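Local coordinates for protein GntR family transcriptional regulator (Streptococcus agalactiae, PDB 7B5U) that binds c-di-AMP through this C-terminal RCK_C domain and, as the BusR protein of the GntR family, recognises bipartite DNA motifs, probably to regulate transcription, at residues I59-D64 with A69-Y74. Numbering follows the deposited sequence.
Sequences IFFVGD and ARMKTY
Met71, on the helix 65-74, lies over one face of the Phe61 ring, which rises to meet it from the strand 58-62. Phe61 holds CG between its backbone N and carbonyl carbon (chi1 61°), which carries the ring toward the helix. Met71 CG hangs above that face as a CH-pi contact, 3.9 Å from the ring centroid and 18° off the normal. Beyond it the chain bends at both chi2 and chi3 and curls over the ring: the sulfur SD stands 4.8 Å from the centroid in a Met-aromatic contact, and the methyl CE settles 3.7 Å from Phe61 CD2. Met71 CB adds a contact at the ring's far end, 3.7 Å from Phe61 CZ. Met71 CE also touches the CG2 branch of Ile59, two residues earlier on the strand, at 3.9 Å. Ile8 of strand 6-9 touches all three side chains, while Ile59 also packs on Ile34, a c-di-AMP-binding residue. The contact thus joins the helix to the four-stranded sheet of this RCK_C (TrkA-C) domain, with bound c-di-AMP about 7 Å from the Phe61 side chain. Buried and purely apolar, the three residues meet through dispersion and a sulfur-aromatic contact, without directional polar bonds between the two segments.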
ATOM      1  N   ILE A  59      -5.536  -8.453  -7.577  1.00  6.63           N
ATOM      2  CA  ILE A  59      -5.152  -7.374  -6.673  1.00  6.30           C
ATOM      3  C   ILE A  59      -4.420  -8.001  -5.494  1.00  6.56           C
ATOM      4  O   ILE A  59      -4.961  -8.885  -4.817  1.00  7.54           O
ATOM      5  CB  ILE A  59      -6.366  -6.580  -6.165  1.00  7.62           C
ATOM      6  CG1 ILE A  59      -7.273  -6.101  -7.299  1.00  8.44           C
ATOM      7  CG2 ILE A  59      -5.916  -5.426  -5.256  1.00  7.70           C
ATOM      8  CD1 ILE A  59      -8.483  -5.355  -6.782  1.00 11.18           C
ATOM      9  N   PHE A  60      -3.202  -7.532  -5.243  1.00  5.81           N
ATOM     10  CA  PHE A  60      -2.393  -7.955  -4.104  1.00  6.04           C
ATOM     11  C   PHE A  60      -2.394  -6.818  -3.089  1.00  5.66           C
ATOM     12  O   PHE A  60      -2.094  -5.680  -3.448  1.00  5.94           O
ATOM     13  CB  PHE A  60      -0.959  -8.252  -4.562  1.00  6.64           C
ATOM     14  CG  PHE A  60      -0.864  -9.423  -5.505  1.00  7.36           C
ATOM     15  CD1 PHE A  60      -1.102  -9.261  -6.862  1.00  7.53           C
ATOM     16  CD2 PHE A  60      -0.542 -10.687  -5.036  1.00  9.59           C
ATOM     17  CE1 PHE A  60      -1.037 -10.347  -7.729  1.00 10.24           C
ATOM     18  CE2 PHE A  60      -0.470 -11.772  -5.907  1.00 10.83           C
ATOM     19  CZ  PHE A  60      -0.715 -11.596  -7.252  1.00 11.01           C
ATOM     20  N   PHE A  61      -2.727  -7.110  -1.834  1.00  5.31           N
ATOM     21  CA  PHE A  61      -2.879  -6.049  -0.845  1.00  5.53           C
ATOM     22  C   PHE A  61      -2.519  -6.562   0.543  1.00  6.42           C
ATOM     23  O   PHE A  61      -2.643  -7.757   0.831  1.00  7.79           O
ATOM     24  CB  PHE A  61      -4.303  -5.471  -0.838  1.00  6.26           C
ATOM     25  CG  PHE A  61      -5.369  -6.476  -0.495  1.00  6.02           C
ATOM     26  CD1 PHE A  61      -5.806  -6.624   0.805  1.00  6.25           C
ATOM     27  CD2 PHE A  61      -5.957  -7.255  -1.488  1.00  6.67           C
ATOM     28  CE1 PHE A  61      -6.797  -7.553   1.125  1.00  7.13           C
ATOM     29  CE2 PHE A  61      -6.940  -8.178  -1.171  1.00  7.37           C
ATOM     30  CZ  PHE A  61      -7.369  -8.318   0.126  1.00  7.54           C
ATOM     31  N   VAL A  62      -2.065  -5.647   1.404  1.00  5.95           N
ATOM     32  CA  VAL A  62      -1.784  -5.964   2.793  1.00  6.51           C
ATOM     33  C   VAL A  62      -2.931  -5.493   3.673  1.00  6.06           C
ATOM     34  O   VAL A  62      -3.685  -4.573   3.338  1.00  6.59           O
ATOM     35  CB  VAL A  62      -0.419  -5.436   3.294  1.00  6.73           C
ATOM     36  CG1 VAL A  62       0.711  -6.078   2.510  1.00  7.37           C
ATOM     37  CG2 VAL A  62      -0.356  -3.909   3.246  1.00  6.64           C
ATOM     38  N   GLY A  63      -3.047  -6.143   4.821  1.00  7.40           N
ATOM     39  CA  GLY A  63      -4.125  -5.922   5.766  1.00  8.72           C
ATOM     40  C   GLY A  63      -4.190  -7.099   6.728  1.00 10.10           C
ATOM     41  O   GLY A  63      -3.202  -7.809   6.923  1.00 14.27           O
ATOM     42  N   ASP A  64      -5.341  -7.254   7.363  1.00  9.83           N
ATOM     43  CA  ASP A  64      -5.611  -8.437   8.166  1.00 10.50           C
ATOM     44  C   ASP A  64      -6.832  -9.152   7.589  1.00  9.24           C
ATOM     45  O   ASP A  64      -7.336  -8.804   6.522  1.00  9.20           O
ATOM     46  CB  ASP A  64      -5.702  -8.077   9.653  1.00 11.54           C
ATOM     47  CG  ASP A  64      -6.866  -7.165   9.981  1.00 12.07           C
ATOM     48  OD1 ASP A  64      -6.930  -6.708  11.146  1.00 15.14           O
ATOM     49  OD2 ASP A  64      -7.731  -6.927   9.111  1.00 12.40           O
ATOM     50  N   ALA A  69     -11.925  -9.446   4.198  1.00  6.61           N
ATOM     51  CA  ALA A  69     -13.379  -9.557   4.092  1.00  7.14           C
ATOM     52  C   ALA A  69     -13.989  -8.314   3.452  1.00  6.24           C
ATOM     53  O   ALA A  69     -14.916  -8.413   2.634  1.00  7.00           O
ATOM     54  CB  ALA A  69     -13.978  -9.798   5.479  1.00  8.87           C
ATOM     55  N   ARG A  70     -13.478  -7.134   3.807  1.00  6.25           N
ATOM     56  CA  ARG A  70     -13.946  -5.894   3.195  1.00  6.35           C
ATOM     57  C   ARG A  70     -13.652  -5.859   1.695  1.00  5.84           C
ATOM     58  O   ARG A  70     -14.516  -5.473   0.898  1.00  6.25           O
ATOM     59  CB  ARG A  70     -13.354  -4.684   3.926  1.00  6.93           C
ATOM     60  CG  ARG A  70     -13.789  -4.624   5.389  1.00  7.33           C
ATOM     61  CD  ARG A  70     -13.047  -3.587   6.218  1.00  7.45           C
ATOM     62  NE  ARG A  70     -13.353  -2.239   5.760  1.00  6.18           N
ATOM     63  CZ  ARG A  70     -12.709  -1.147   6.163  1.00  7.19           C
ATOM     64  NH1 ARG A  70     -11.716  -1.230   7.054  1.00  9.44           N
ATOM     65  NH2 ARG A  70     -13.067   0.031   5.661  1.00  7.69           N
ATOM     66  N   MET A  71     -12.431  -6.233   1.289  1.00  6.40           N
ATOM     67  CA  MET A  71     -12.096  -6.242  -0.133  1.00  6.80           C
ATOM     68  C   MET A  71     -12.974  -7.213  -0.903  1.00  6.07           C
ATOM     69  O   MET A  71     -13.450  -6.902  -2.003  1.00  7.10           O
ATOM     70  CB  MET A  71     -10.619  -6.576  -0.323  1.00  6.95           C
ATOM     71  CG  MET A  71      -9.710  -5.421   0.012  1.00  7.32           C
ATOM     72  SD  MET A  71      -9.746  -4.121  -1.245  1.00  6.66           S
ATOM     73  CE  MET A  71      -8.518  -4.768  -2.382  1.00  9.30           C
ATOM     74  N   LYS A  72     -13.198  -8.396  -0.350  1.00  6.23           N
ATOM     75  CA  LYS A  72     -14.020  -9.372  -1.047  1.00  7.39           C
ATOM     76  C   LYS A  72     -15.450  -8.870  -1.219  1.00  6.25           C
ATOM     77  O   LYS A  72     -16.048  -9.026  -2.289  1.00  7.86           O
ATOM     78  CB  LYS A  72     -13.971 -10.692  -0.285  1.00 10.91           C
ATOM     79  CG  LYS A  72     -15.227 -11.508  -0.377  1.00 17.11           C
ATOM     80  CD  LYS A  72     -15.099 -12.774   0.434  1.00 18.84           C
ATOM     81  CE  LYS A  72     -14.890 -13.924  -0.488  1.00 20.24           C
ATOM     82  NZ  LYS A  72     -15.191 -15.172   0.211  1.00 18.39           N
ATOM     83  N   THR A  73     -16.010  -8.254  -0.179  1.00  6.30           N
ATOM     84  CA  THR A  73     -17.362  -7.714  -0.294  1.00  7.01           C
ATOM     85  C   THR A  73     -17.409  -6.555  -1.276  1.00  6.49           C
ATOM     86  O   THR A  73     -18.322  -6.459  -2.107  1.00  6.73           O
ATOM     87  CB  THR A  73     -17.840  -7.264   1.084  1.00  8.93           C
ATOM     88  OG1 THR A  73     -17.818  -8.386   1.974  1.00 11.93           O
ATOM     89  CG2 THR A  73     -19.251  -6.713   1.027  1.00  9.81           C
ATOM     90  N   TYR A  74     -16.424  -5.670  -1.186  1.00  7.69           N
ATOM     91  CA  TYR A  74     -16.370  -4.477  -2.014  1.00  7.29           C
ATOM     92  C   TYR A  74     -16.348  -4.821  -3.497  1.00  7.03           C
ATOM     93  O   TYR A  74     -16.962  -4.117  -4.309  1.00  8.90           O
ATOM     94  CB  TYR A  74     -15.131  -3.679  -1.609  1.00  9.45           C
ATOM     95  CG  TYR A  74     -14.963  -2.320  -2.230  1.00  9.05           C
ATOM     96  CD1 TYR A  74     -15.700  -1.236  -1.781  1.00  9.80           C
ATOM     97  CD2 TYR A  74     -14.027  -2.113  -3.232  1.00  9.83           C
ATOM     98  CE1 TYR A  74     -15.523   0.023  -2.330  1.00 11.10           C
ATOM     99  CE2 TYR A  74     -13.838  -0.861  -3.781  1.00 10.86           C
ATOM    100  CZ  TYR A  74     -14.588   0.196  -3.327  1.00 12.12           C
ATOM    101  OH  TYR A  74     -14.400   1.446  -3.877  1.00 16.10           O
TER